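Local coordinates for protein 4-alpha-glucanotransferase (PDB 6M6T) that belongs to the amylomaltase family, is built on a TIM barrel and holds glycan ligands in two pockets of the chain, at residues A[363-368]-A[377-382]; A[389-394]-A[437-442]; A[58-63]-A[220-225]. All blocks are in the same frame, centred on the assembly; numbering follows the deposited sequence.

Interaction 1 (A[363-368]-A[377-382]); sequences GMKIME and NSIDIP
This is a strand-to-loop contact at the C-terminal end of a TIM-barrel strand, where the loop that follows strand 363-366 folds back over the strand's last residues and brings a glycan-pocket residue with it. The returning loop makes a type I beta turn from S378 to I381, closed by I381 N to S378 O at 3.1 Å, with D380 as its third residue. From there the D380 carboxylate, its CG anti to the carbonyl carbon (chi1 -75°), reaches the strand and takes the backbone N-H of I366 on OD1, 3.2 Å from I366 N. The donor stands above the carboxylate plane, 58° out of it. D380 also lines a glycan pocket and touches a bound alpha-D-glucopyranose, so the I366 N-H probably helps position a side chain that contacts the ligand. On one side K365 bends at chi2 (-64°), laying CD and CE alongside the turn: CE lies 3.4 Å from I379 O, and the K365 side chain crosses that of I379 at about a right angle. K365 NZ stays 5.9 Å from D380 OD1, so any attraction between the two charges probably acts only at a distance. Past the strand end, M367 and P382 add an apolar contact, P382 also resting on Y419 of helix 410-419; M367 SD meets P382 CG at 4.0 Å, the two side chains crossing nearly at right angles.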
loop_
_atom_site.group_PDB
_atom_site.type_symbol
_atom_site.label_atom_id
_atom_site.label_comp_id
_atom_site.label_asym_id
_atom_site.label_seq_id
_atom_site.Cartn_x
_atom_site.Cartn_y
_atom_site.Cartn_z
ATOM N N GLY A 363 -1.922 -4.377 17.004
ATOM C CA GLY A 363 -3.052 -4.037 16.181
ATOM C C GLY A 363 -3.280 -2.539 16.148
ATOM O O GLY A 363 -2.509 -1.752 16.689
ATOM N N MET A 364 -4.381 -2.158 15.519
ATOM C CA MET A 364 -4.617 -0.761 15.208
ATOM C C MET A 364 -5.650 -0.142 16.142
ATOM O O MET A 364 -6.426 -0.834 16.808
ATOM C CB MET A 364 -5.060 -0.614 13.751
ATOM C CG MET A 364 -4.010 -1.097 12.755
ATOM S SD MET A 364 -4.003 -0.118 11.246
ATOM C CE MET A 364 -2.358 -0.478 10.614
ATOM N N LYS A 365 -5.626 1.194 16.193
ATOM C CA LYS A 365 -6.610 2.022 16.893
ATOM C C LYS A 365 -6.790 3.282 16.053
ATOM O O LYS A 365 -5.848 4.066 15.885
ATOM C CB LYS A 365 -6.170 2.369 18.325
ATOM C CG LYS A 365 -6.295 1.222 19.354
ATOM C CD LYS A 365 -7.758 0.781 19.572
ATOM C CE LYS A 365 -7.872 -0.517 20.387
ATOM N NZ LYS A 365 -6.800 -0.629 21.436
ATOM N N ILE A 366 -7.980 3.463 15.493
ATOM C CA ILE A 366 -8.256 4.586 14.610
ATOM C C ILE A 366 -9.135 5.548 15.391
ATOM O O ILE A 366 -10.345 5.342 15.517
ATOM C CB ILE A 366 -8.910 4.143 13.294
ATOM C CG1 ILE A 366 -7.927 3.295 12.482
ATOM C CG2 ILE A 366 -9.389 5.355 12.468
ATOM C CD1 ILE A 366 -8.163 3.342 10.968
ATOM N N MET A 367 -8.531 6.617 15.906
ATOM C CA MET A 367 -9.247 7.490 16.828
ATOM C C MET A 367 -10.492 8.107 16.218
ATOM O O MET A 367 -11.342 8.611 16.962
ATOM C CB MET A 367 -8.351 8.620 17.293
ATOM C CG MET A 367 -8.625 9.138 18.702
ATOM S SD MET A 367 -7.304 10.306 19.103
ATOM C CE MET A 367 -6.196 9.977 17.742
ATOM N N GLU A 368 -10.610 8.116 14.889
ATOM C CA GLU A 368 -11.756 8.770 14.278
ATOM C C GLU A 368 -13.029 7.970 14.446
ATOM O O GLU A 368 -14.111 8.555 14.413
ATOM C CB GLU A 368 -11.490 9.045 12.800
ATOM C CG GLU A 368 -10.961 10.436 12.575
ATOM C CD GLU A 368 -10.438 10.655 11.177
ATOM O OE1 GLU A 368 -11.149 10.296 10.215
ATOM O OE2 GLU A 368 -9.313 11.188 11.040
ATOM N N ASN A 377 -17.691 4.636 25.383
ATOM C CA ASN A 377 -17.513 3.194 25.421
ATOM C C ASN A 377 -16.854 2.621 24.180
ATOM O O ASN A 377 -16.421 1.456 24.218
ATOM C CB ASN A 377 -18.853 2.518 25.657
ATOM C CG ASN A 377 -19.128 2.347 27.112
ATOM O OD1 ASN A 377 -18.440 1.570 27.787
ATOM N ND2 ASN A 377 -20.103 3.102 27.633
ATOM N N SER A 378 -16.765 3.414 23.102
ATOM C CA SER A 378 -16.105 3.002 21.873
ATOM C C SER A 378 -14.689 2.527 22.173
ATOM O O SER A 378 -13.926 3.197 22.877
ATOM C CB SER A 378 -16.087 4.169 20.882
ATOM O OG SER A 378 -15.237 3.901 19.779
ATOM N N ILE A 379 -14.349 1.346 21.651
ATOM C CA ILE A 379 -13.031 0.761 21.869
ATOM C C ILE A 379 -11.921 1.498 21.133
ATOM O O ILE A 379 -10.746 1.115 21.251
ATOM C CB ILE A 379 -13.024 -0.712 21.434
ATOM C CG1 ILE A 379 -13.088 -0.796 19.911
ATOM C CG2 ILE A 379 -14.201 -1.430 22.058
ATOM C CD1 ILE A 379 -11.775 -1.209 19.255
ATOM N N ASP A 380 -12.267 2.508 20.335
ATOM C CA ASP A 380 -11.298 3.370 19.681
ATOM C C ASP A 380 -11.181 4.725 20.375
ATOM O O ASP A 380 -10.638 5.666 19.788
ATOM C CB ASP A 380 -11.662 3.563 18.200
ATOM C CG ASP A 380 -11.352 2.329 17.331
ATOM O OD1 ASP A 380 -10.168 1.909 17.279
ATOM O OD2 ASP A 380 -12.289 1.796 16.674
ATOM N N ILE A 381 -11.702 4.853 21.595
ATOM C CA ILE A 381 -11.563 6.087 22.380
ATOM C C ILE A 381 -10.249 6.012 23.151
ATOM O O ILE A 381 -9.909 4.951 23.697
ATOM C CB ILE A 381 -12.772 6.317 23.315
ATOM C CG1 ILE A 381 -12.871 7.788 23.745
ATOM C CG2 ILE A 381 -12.693 5.425 24.537
ATOM C CD1 ILE A 381 -14.264 8.359 23.796
ATOM N N PRO A 382 -9.473 7.099 23.201
ATOM C CA PRO A 382 -8.093 7.013 23.737
ATOM C C PRO A 382 -7.939 6.283 25.071
ATOM O O PRO A 382 -6.955 5.551 25.261
ATOM C CB PRO A 382 -7.689 8.488 23.861
ATOM C CG PRO A 382 -8.496 9.193 22.798
ATOM C CD PRO A 382 -9.758 8.403 22.567
#

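Interaction 2 (A[389-394]-A[437-442])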
loop_
_atom_site.group_PDB
_atom_site.type_symbol
_atom_site.label_atom_id
_atom_site.label_comp_id
_atom_site.label_asym_id
_atom_site.label_seq_id
_atom_site.Cartn_x
_atom_site.Cartn_y
_atom_site.Cartn_z
ATOM N N THR A 389 -0.236 -1.489 20.584
ATOM C CA THR A 389 -1.069 -1.023 19.484
ATOM C C THR A 389 -0.350 0.114 18.761
ATOM O O THR A 389 0.530 0.784 19.321
ATOM C CB THR A 389 -2.460 -0.533 19.949
ATOM O OG1 THR A 389 -2.324 0.640 20.763
ATOM C CG2 THR A 389 -3.246 -1.601 20.718
ATOM N N ILE A 390 -0.753 0.338 17.510
ATOM C CA ILE A 390 -0.273 1.444 16.682
ATOM C C ILE A 390 -1.442 2.391 16.486
ATOM O O ILE A 390 -2.432 2.020 15.854
ATOM C CB ILE A 390 0.229 0.963 15.318
ATOM C CG1 ILE A 390 1.207 -0.204 15.446
ATOM C CG2 ILE A 390 0.790 2.134 14.528
ATOM C CD1 ILE A 390 2.233 -0.049 16.545
ATOM N N ALA A 391 -1.358 3.610 16.984
ATOM C CA ALA A 391 -2.519 4.490 16.946
ATOM C C ALA A 391 -2.409 5.503 15.817
ATOM O O ALA A 391 -1.351 6.096 15.604
ATOM C CB ALA A 391 -2.713 5.212 18.276
ATOM N N TYR A 392 -3.519 5.679 15.090
ATOM C CA TYR A 392 -3.681 6.651 14.016
ATOM C C TYR A 392 -4.784 7.629 14.374
ATOM O O TYR A 392 -5.719 7.303 15.116
ATOM C CB TYR A 392 -4.073 6.009 12.676
ATOM C CG TYR A 392 -3.107 4.971 12.223
ATOM C CD1 TYR A 392 -3.207 3.669 12.679
ATOM C CD2 TYR A 392 -2.064 5.297 11.377
ATOM C CE1 TYR A 392 -2.311 2.721 12.284
ATOM C CE2 TYR A 392 -1.157 4.353 10.978
ATOM C CZ TYR A 392 -1.283 3.064 11.437
ATOM O OH TYR A 392 -0.382 2.111 11.038
ATOM N N ALA A 393 -4.662 8.836 13.830
ATOM C CA ALA A 393 -5.794 9.746 13.813
ATOM C C ALA A 393 -6.812 9.259 12.803
ATOM O O ALA A 393 -7.996 9.072 13.117
ATOM C CB ALA A 393 -5.318 11.155 13.474
ATOM N N GLY A 394 -6.347 9.015 11.589
ATOM C CA GLY A 394 -7.097 8.266 10.614
ATOM C C GLY A 394 -6.073 7.531 9.790
ATOM O O GLY A 394 -4.867 7.734 9.945
ATOM N N TYR A 437 -0.920 11.683 20.415
ATOM C CA TYR A 437 0.433 11.427 20.879
ATOM C C TYR A 437 0.481 11.232 22.380
ATOM O O TYR A 437 1.437 10.634 22.886
ATOM C CB TYR A 437 1.360 12.565 20.447
ATOM C CG TYR A 437 1.916 12.343 19.068
ATOM C CD1 TYR A 437 1.105 11.863 18.054
ATOM C CD2 TYR A 437 3.248 12.584 18.786
ATOM C CE1 TYR A 437 1.597 11.648 16.794
ATOM C CE2 TYR A 437 3.759 12.362 17.517
ATOM C CZ TYR A 437 2.922 11.894 16.529
ATOM O OH TYR A 437 3.403 11.652 15.275
ATOM N N ALA A 438 -0.539 11.701 23.102
ATOM C CA ALA A 438 -0.580 11.465 24.538
ATOM C C ALA A 438 -1.003 10.049 24.924
ATOM O O ALA A 438 -0.907 9.712 26.110
ATOM C CB ALA A 438 -1.521 12.470 25.200
ATOM N N THR A 439 -1.452 9.219 23.979
ATOM C CA THR A 439 -1.968 7.895 24.311
ATOM C C THR A 439 -0.840 6.931 24.688
ATOM O O THR A 439 0.327 7.132 24.355
ATOM C CB THR A 439 -2.773 7.307 23.143
ATOM O OG1 THR A 439 -1.891 6.714 22.184
ATOM C CG2 THR A 439 -3.613 8.376 22.458
ATOM N N VAL A 440 -1.213 5.851 25.370
ATOM C CA VAL A 440 -0.230 4.904 25.878
ATOM C C VAL A 440 0.311 4.011 24.771
ATOM O O VAL A 440 1.083 3.081 25.042
ATOM C CB VAL A 440 -0.829 4.054 27.007
ATOM C CG1 VAL A 440 -1.387 4.955 28.072
ATOM C CG2 VAL A 440 -1.906 3.132 26.471
ATOM N N SER A 441 -0.108 4.270 23.526
ATOM C CA SER A 441 0.287 3.434 22.397
ATOM C C SER A 441 1.797 3.483 22.199
ATOM O O SER A 441 2.423 4.528 22.389
ATOM C CB SER A 441 -0.423 3.897 21.115
ATOM O OG SER A 441 -1.708 3.317 20.948
ATOM N N GLN A 442 2.394 2.348 21.813
ATOM C CA GLN A 442 3.841 2.341 21.629
ATOM C C GLN A 442 4.247 3.197 20.445
ATOM O O GLN A 442 5.288 3.864 20.501
ATOM C CB GLN A 442 4.375 0.914 21.480
ATOM C CG GLN A 442 4.186 0.247 20.113
ATOM C CD GLN A 442 4.621 -1.229 20.107
ATOM O OE1 GLN A 442 4.002 -2.086 20.757
ATOM N NE2 GLN A 442 5.692 -1.525 19.370
#
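Two ends of a beta-alpha-beta crossover meet here: strand 389-392 leads through several helices to helix 428-438, and residues 437-442 bring the chain from that helix back to strand 443-447, the parallel neighbour of the first strand in the TIM barrel. Hydrogen bonds carry the polar part. S441, with OG anti to its carbonyl carbon (chi1 -86°), donates that hydroxyl to T389 OG1 over 2.8 Å. T389 OG1 occupies the crowded position between its own N and carbonyl carbon (chi1 66°) and is also hydrogen-bonded to T386 O, so the buried hydroxyl pair continues into the backbone just ahead of the strand. A weak backbone bond runs beside it, Q442 N to T389 O at 3.5 Å and well bent (127°); beyond it A391 takes over with regular pairing to T443 and I445. Within the returning segment S441 N reaches T439 OG1 weakly at 3.3 Å, while T439 OG1 is also hydrogen-bonded to L436 O of the helix end. Van der Waals contacts flank these bonds. The I390 side chain turns its CD1 back to Q442 CG, 4.1 Å away, the two side chains crossing obliquely. A391 points its methyl at the returning segment, CB lying 3.4 Å from S441 OG and a little farther from S441 CB.

Interaction 3 (A[58-63]-A[220-225]). With AC1 (4,6-dideoxy-4-{[(1S,4R,5S,6S)-4,5,6-trihydroxy-3-(hydroxymethyl)cyclohex-2-en-1-yl]amino}-alpha-D-glucopyranose), chain I; ASO (1,5-anhydro-D-glucitol), chain B.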
loop_
_atom_site.group_PDB
_atom_site.type_symbol
_atom_site.label_atom_id
_atom_site.label_comp_id
_atom_site.label_asym_id
_atom_site.label_seq_id
_atom_site.Cartn_x
_atom_site.Cartn_y
_atom_site.Cartn_z
ATOM N N PRO A 58 -3.459 0.432 -5.331
ATOM C CA PRO A 58 -2.388 -0.556 -5.182
ATOM C C PRO A 58 -2.813 -1.845 -4.490
ATOM O O PRO A 58 -1.983 -2.746 -4.338
ATOM C CB PRO A 58 -1.349 0.202 -4.345
ATOM C CG PRO A 58 -2.149 1.163 -3.527
ATOM C CD PRO A 58 -3.317 1.563 -4.386
ATOM N N TYR A 59 -4.070 -1.964 -4.062
ATOM C CA TYR A 59 -4.592 -3.176 -3.447
ATOM C C TYR A 59 -5.346 -4.062 -4.451
ATOM O O TYR A 59 -6.152 -4.916 -4.042
ATOM C CB TYR A 59 -5.486 -2.801 -2.261
ATOM C CG TYR A 59 -4.773 -1.985 -1.195
ATOM C CD1 TYR A 59 -4.643 -0.599 -1.312
ATOM C CD2 TYR A 59 -4.223 -2.605 -0.067
ATOM C CE1 TYR A 59 -3.978 0.153 -0.318
ATOM C CE2 TYR A 59 -3.559 -1.872 0.926
ATOM C CZ TYR A 59 -3.436 -0.494 0.803
ATOM O OH TYR A 59 -2.776 0.223 1.796
ATOM N N GLN A 60 -5.130 -3.833 -5.762
ATOM C CA GLN A 60 -5.679 -4.631 -6.866
ATOM C C GLN A 60 -4.619 -4.639 -7.975
ATOM O O GLN A 60 -4.701 -3.895 -8.956
ATOM C CB GLN A 60 -6.998 -4.032 -7.353
ATOM C CG GLN A 60 -7.762 -4.838 -8.357
ATOM C CD GLN A 60 -9.108 -4.226 -8.635
ATOM O OE1 GLN A 60 -9.774 -3.756 -7.715
ATOM N NE2 GLN A 60 -9.517 -4.214 -9.904
ATOM N N SER A 61 -3.664 -5.563 -7.866
ATOM C CA SER A 61 -2.367 -5.404 -8.512
ATOM C C SER A 61 -2.052 -6.557 -9.441
ATOM O O SER A 61 -2.370 -7.709 -9.140
ATOM C CB SER A 61 -1.240 -5.289 -7.473
ATOM O OG SER A 61 -0.955 -3.932 -7.163
ATOM N N PHE A 62 -1.388 -6.229 -10.550
ATOM C CA PHE A 62 -0.920 -7.231 -11.495
ATOM C C PHE A 62 0.014 -8.247 -10.849
ATOM O O PHE A 62 0.166 -9.351 -11.381
ATOM C CB PHE A 62 -0.206 -6.556 -12.677
ATOM C CG PHE A 62 -1.072 -5.605 -13.468
ATOM C CD1 PHE A 62 -2.422 -5.864 -13.662
ATOM C CD2 PHE A 62 -0.531 -4.442 -14.011
ATOM C CE1 PHE A 62 -3.221 -4.970 -14.378
ATOM C CE2 PHE A 62 -1.326 -3.547 -14.733
ATOM C CZ PHE A 62 -2.675 -3.814 -14.906
ATOM N N SER A 63 0.662 -7.907 -9.732
ATOM C CA SER A 63 1.526 -8.864 -9.045
ATOM C C SER A 63 1.690 -8.437 -7.600
ATOM O O SER A 63 1.656 -7.246 -7.281
ATOM C CB SER A 63 2.910 -8.994 -9.695
ATOM O OG SER A 63 3.843 -9.670 -8.848
ATOM N N TYR A 220 -5.132 -9.453 -0.744
ATOM C CA TYR A 220 -5.502 -10.059 -2.008
ATOM C C TYR A 220 -4.769 -9.383 -3.162
ATOM O O TYR A 220 -4.382 -8.214 -3.097
ATOM C CB TYR A 220 -7.013 -9.957 -2.252
ATOM C CG TYR A 220 -7.918 -10.685 -1.270
ATOM C CD1 TYR A 220 -7.772 -12.051 -1.018
ATOM C CD2 TYR A 220 -8.962 -10.011 -0.630
ATOM C CE1 TYR A 220 -8.627 -12.728 -0.136
ATOM C CE2 TYR A 220 -9.817 -10.677 0.254
ATOM C CZ TYR A 220 -9.646 -12.034 0.496
ATOM O OH TYR A 220 -10.491 -12.669 1.386
ATOM N N VAL A 221 -4.620 -10.139 -4.241
ATOM C CA VAL A 221 -4.189 -9.613 -5.516
ATOM C C VAL A 221 -5.427 -9.465 -6.395
ATOM O O VAL A 221 -6.527 -9.866 -6.024
ATOM C CB VAL A 221 -3.133 -10.522 -6.158
ATOM C CG1 VAL A 221 -1.952 -10.655 -5.233
ATOM C CG2 VAL A 221 -3.725 -11.880 -6.390
ATOM N N SER A 222 -5.263 -8.840 -7.564
ATOM C CA SER A 222 -6.381 -8.712 -8.490
ATOM C C SER A 222 -6.554 -9.995 -9.310
ATOM O O SER A 222 -5.625 -10.800 -9.450
ATOM C CB SER A 222 -6.172 -7.539 -9.440
ATOM O OG SER A 222 -7.116 -7.579 -10.493
ATOM N N ALA A 223 -7.757 -10.183 -9.869
ATOM C CA ALA A 223 -7.949 -11.345 -10.735
ATOM C C ALA A 223 -7.140 -11.244 -12.016
ATOM O O ALA A 223 -6.982 -12.252 -12.708
ATOM C CB ALA A 223 -9.427 -11.545 -11.076
ATOM N N ASP A 224 -6.619 -10.061 -12.326
ATOM C CA ASP A 224 -5.816 -9.804 -13.521
ATOM C C ASP A 224 -4.355 -9.758 -13.089
ATOM O O ASP A 224 -3.763 -8.695 -12.922
ATOM C CB ASP A 224 -6.256 -8.492 -14.158
ATOM C CG ASP A 224 -5.802 -8.351 -15.585
ATOM O OD1 ASP A 224 -5.445 -9.381 -16.199
ATOM O OD2 ASP A 224 -5.804 -7.205 -16.096
ATOM N N SER A 225 -3.762 -10.941 -12.945
ATOM C CA SER A 225 -2.552 -11.110 -12.148
ATOM C C SER A 225 -1.687 -12.240 -12.689
ATOM O O SER A 225 -2.207 -13.236 -13.197
ATOM C CB SER A 225 -2.923 -11.397 -10.684
ATOM O OG SER A 225 -1.966 -12.232 -10.054
HETATM C C1 AC1 I . -9.599 -0.942 -1.603
HETATM O O2 AC1 I . -11.547 0.376 -0.876
HETATM C C2 AC1 I . -10.778 -0.042 -2.021
HETATM C C4A AC1 I . -13.903 -2.379 -8.261
HETATM C C3 AC1 I . -11.685 -0.720 -3.006
HETATM O O3 AC1 I . -12.682 0.238 -3.322
HETATM C C4 AC1 I . -10.864 -1.142 -4.248
HETATM N N4A AC1 I . -11.621 -1.721 -5.399
HETATM C C5 AC1 I . -9.857 -2.148 -3.716
HETATM O O5 AC1 I . -8.958 -1.484 -2.800
HETATM C C6 AC1 I . -9.063 -2.734 -4.880
HETATM C C1B AC1 I . -12.112 -0.804 -6.465
HETATM C C2B AC1 I . -13.629 -0.796 -6.390
HETATM O O2B AC1 I . -14.057 -0.450 -5.070
HETATM C C3B AC1 I . -14.116 -2.209 -6.748
HETATM O O3B AC1 I . -15.509 -2.377 -6.407
HETATM O O4 AC1 I . -14.232 -3.722 -8.726
HETATM C C5B AC1 I . -12.591 -2.009 -8.622
HETATM C C7B AC1 I . -11.753 -1.233 -7.769
HETATM C C6B AC1 I . -12.139 -2.454 -10.034
HETATM O O6B AC1 I . -12.986 -3.520 -10.516
HETATM C C1 ASO B . -7.323 -3.316 2.430
HETATM C C2 ASO B . -7.380 -1.796 2.168
HETATM C C3 ASO B . -8.692 -1.437 1.450
HETATM C C4 ASO B . -8.748 -2.232 0.133
HETATM C C5 ASO B . -8.641 -3.705 0.424
HETATM C C6 ASO B . -8.446 -4.447 -0.897
HETATM O O2 ASO B . -7.252 -1.057 3.389
HETATM O O3 ASO B . -8.745 0.009 1.194
HETATM O O4 ASO B . -9.961 -1.960 -0.610
HETATM O O5 ASO B . -7.448 -3.987 1.160
HETATM O O6 ASO B . -7.564 -5.566 -0.697
HETATM O O HOH W 1 -5.860 -6.950 -1.213
#
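One wall of a glycan pocket is built where the loop after barrel strand 43-45 lies against the loop after strand 212-217, with Y59 and Q60 facing the bound sugars. The Y59 ring offers one face to ASO, whose C2 sits 3.9 Å above the ring plane and toward its rim, while Y59 OH is hydrogen-bonded to D216. Q60 extends fully, CG anti to the backbone N (chi1 -172°). It passes over S222, Q60 CG lying 3.3 Å from S222 CB; Q60 OE1 comes 3.1 Å from AC1 C6 and NE2 lies by C6B, and AC1 is hydrogen-bonded to L260 O. Between the backbones the direct bond is weak: S222 N points fairly straight at S61 O but over 3.5 Å. A water accepts from Y220 N and donates weakly to Y59 O, and N263 ND2 is hydrogen-bonded to both Y59 O and V221 O. In the second loop S222 OG takes the N-H of D224 at 3.1 Å, an ST turn. D224 O lies in the plane of the F62 ring, at its edge, 3.2 Å from F62 CD1; it also makes a CA-H...O contact with F62 CA. D224 OD2 forms a salt bridge with K150 NZ and OD1 takes the N-H of L158. Direct polar links between the loops are weak, so side-chain packing, the water and N263 probably share in holding Y59 and Q60 against the sugars.

In the fold
Interaction 3 comes first along the chain, then interaction 1, then interaction 2. Interactions 1 and 2 are neighbours, their centres 9 Å apart: strands 363-366 and 389-392 lie side by side in the parallel barrel sheet, joined by G363 O to I390 N and K365 O to Y392 N, both 2.9 Å. Interaction 1 works on the ligand-facing end of this pair, interaction 2 on the return to strand 443-447. Interaction 3 has its centre about 30 and 31 Å from those of interactions 1 and 2, on loops following strands 43-45 and 212-217, themselves adjacent in the same sheet. Interactions 1 and 3 thus sit at two glycan pockets carried by one barrel, which share D296 and D397.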